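Local coordinates for centrosomal protein of 192 kDa (Homo sapiens, PDB 6FVI) that acts as a centrosome-specific activating scaffold for AURKA and PLK1, is required for mitotic centrosome maturation and bipolar spindle assembly, and appears to regulate centriole duplication, at residues A61-V65 with F75-A81. Numbering follows the deposited sequence.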
loop_
_atom_site.group_PDB
_atom_site.type_symbol
_atom_site.label_atom_id
_atom_site.label_comp_id
_atom_site.label_asym_id
_atom_site.label_seq_id
_atom_site.Cartn_x
_atom_site.Cartn_y
_atom_site.Cartn_z
ATOM N N ALA A 61 2.532 10.469 -2.128
ATOM C CA ALA A 61 3.530 11.538 -2.264
ATOM C C ALA A 61 4.838 10.822 -2.536
ATOM O O ALA A 61 4.946 9.612 -2.297
ATOM C CB ALA A 61 3.635 12.352 -0.998
ATOM N N PRO A 62 5.859 11.559 -2.965
ATOM C CA PRO A 62 7.153 10.918 -3.228
ATOM C C PRO A 62 7.734 10.318 -1.955
ATOM O O PRO A 62 7.336 10.665 -0.848
ATOM C CB PRO A 62 8.021 12.066 -3.757
ATOM C CG PRO A 62 7.019 12.983 -4.390
ATOM C CD PRO A 62 5.860 12.957 -3.428
ATOM N N PRO A 63 8.706 9.435 -2.086
ATOM C CA PRO A 63 9.330 8.890 -0.876
ATOM C C PRO A 63 9.878 9.978 0.004
ATOM O O PRO A 63 10.415 10.974 -0.497
ATOM C CB PRO A 63 10.480 8.028 -1.439
ATOM C CG PRO A 63 10.101 7.752 -2.860
ATOM C CD PRO A 63 9.388 8.968 -3.308
ATOM N N TYR A 64 9.783 9.768 1.298
ATOM C CA TYR A 64 10.402 10.630 2.271
ATOM C C TYR A 64 11.569 9.909 2.891
ATOM O O TYR A 64 11.525 8.689 3.124
ATOM C CB TYR A 64 9.387 11.149 3.320
ATOM C CG TYR A 64 8.699 10.099 4.142
ATOM C CD1 TYR A 64 7.572 9.430 3.658
ATOM C CD2 TYR A 64 9.130 9.780 5.411
ATOM C CE1 TYR A 64 6.919 8.486 4.419
ATOM C CE2 TYR A 64 8.499 8.835 6.185
ATOM C CZ TYR A 64 7.369 8.195 5.681
ATOM O OH TYR A 64 6.714 7.243 6.421
ATOM N N VAL A 65 12.670 10.640 3.115
ATOM C CA VAL A 65 13.948 10.020 3.383
ATOM C C VAL A 65 14.649 10.751 4.513
ATOM O O VAL A 65 14.793 11.978 4.487
ATOM C CB VAL A 65 14.834 10.005 2.129
ATOM C CG1 VAL A 65 16.013 9.066 2.333
ATOM C CG2 VAL A 65 14.024 9.598 0.909
ATOM N N PHE A 75 13.749 14.643 3.826
ATOM C CA PHE A 75 13.641 15.159 2.467
ATOM C C PHE A 75 12.645 14.332 1.666
ATOM O O PHE A 75 12.229 13.258 2.088
ATOM C CB PHE A 75 14.998 15.124 1.786
ATOM C CG PHE A 75 16.027 15.949 2.493
ATOM C CD1 PHE A 75 15.877 17.309 2.700
ATOM C CD2 PHE A 75 17.110 15.352 3.019
ATOM C CE1 PHE A 75 16.827 18.034 3.385
ATOM C CE2 PHE A 75 18.079 16.068 3.683
ATOM C CZ PHE A 75 17.915 17.405 3.865
ATOM N N ARG A 76 12.262 14.857 0.510
ATOM C CA ARG A 76 11.547 14.068 -0.489
ATOM C C ARG A 76 12.507 13.636 -1.579
ATOM O O ARG A 76 13.277 14.456 -2.108
ATOM C CB ARG A 76 10.419 14.863 -1.121
ATOM C CG ARG A 76 9.255 15.169 -0.229
ATOM C CD ARG A 76 8.342 13.991 0.023
ATOM N NE ARG A 76 7.150 14.431 0.747
ATOM C CZ ARG A 76 6.291 13.629 1.346
ATOM N NH1 ARG A 76 6.445 12.336 1.280
ATOM N NH2 ARG A 76 5.267 14.132 2.011
ATOM N N ALA A 77 12.479 12.359 -1.942
ATOM C CA ALA A 77 13.281 11.912 -3.075
ATOM C C ALA A 77 12.714 12.501 -4.361
ATOM O O ALA A 77 11.503 12.708 -4.489
ATOM C CB ALA A 77 13.297 10.406 -3.161
ATOM N N THR A 78 13.592 12.708 -5.338
ATOM C CA THR A 78 13.200 13.250 -6.649
ATOM C C THR A 78 13.005 12.121 -7.679
ATOM O O THR A 78 12.847 12.387 -8.862
ATOM C CB THR A 78 14.256 14.220 -7.160
ATOM O OG1 THR A 78 15.482 13.494 -7.285
ATOM C CG2 THR A 78 14.414 15.394 -6.217
ATOM N N TYR A 79 13.027 10.883 -7.217
ATOM C CA TYR A 79 12.897 9.712 -8.062
ATOM C C TYR A 79 12.089 8.666 -7.300
ATOM O O TYR A 79 11.886 8.748 -6.098
ATOM C CB TYR A 79 14.300 9.176 -8.439
ATOM C CG TYR A 79 15.097 8.700 -7.249
ATOM C CD1 TYR A 79 15.855 9.579 -6.477
ATOM C CD2 TYR A 79 15.077 7.361 -6.859
ATOM C CE1 TYR A 79 16.559 9.127 -5.351
ATOM C CE2 TYR A 79 15.772 6.904 -5.763
ATOM C CZ TYR A 79 16.524 7.785 -5.022
ATOM O OH TYR A 79 17.232 7.298 -3.977
ATOM N N ALA A 80 11.654 7.653 -8.045
ATOM C CA ALA A 80 10.863 6.564 -7.470
ATOM C C ALA A 80 11.794 5.526 -6.878
ATOM O O ALA A 80 12.359 4.689 -7.545
ATOM C CB ALA A 80 9.964 5.962 -8.512
ATOM N N ALA A 81 11.985 5.593 -5.590
ATOM C CA ALA A 81 12.775 4.596 -4.877
ATOM C C ALA A 81 12.053 3.263 -4.740
ATOM O O ALA A 81 12.695 2.235 -4.596
ATOM C CB ALA A 81 13.169 5.116 -3.524
#
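Begin at Ala61, whose methyl group lies over one face of the Arg76 guanidinium, CB 3.6 Å from NH1; its own carbonyl turns to Gln113 on strand 109-121. At Pro62 the arginine finds its acceptor: NH1 of Arg76 donates to Pro62 O at 2.8 Å, near the guanidinium plane, the side chain reaching across to the residue two before its pairing partner Tyr64. Pro63 is buried. Its O accepts the amide N of Ala77 at 2.9 Å, while its ring packs on two alanine methyls, CB to CB of Ala77 and CG to CB of Ala81, both at 4.1 Å. Tyr64 forms a non-hydrogen-bonded antiparallel pair with Arg76, and its backbone bonds instead to Ala112 of strand 109-121. Val65 and Phe75 make the hydrogen-bonded pair, Val65 N to Phe75 O at 2.8 Å and Phe75 N to Val65 O at 2.9 Å. This is a short antiparallel hairpin at one end of the PapD-like (ASH) domain 7 of CEP192. Neither proline has an amide hydrogen to donate, so 62-63 bonds to 75-81 through carbonyl oxygens alone, with one backbone and one side-chain donor, beside the packing of the Pro63 ring, and the ladder becomes reciprocal at Val65.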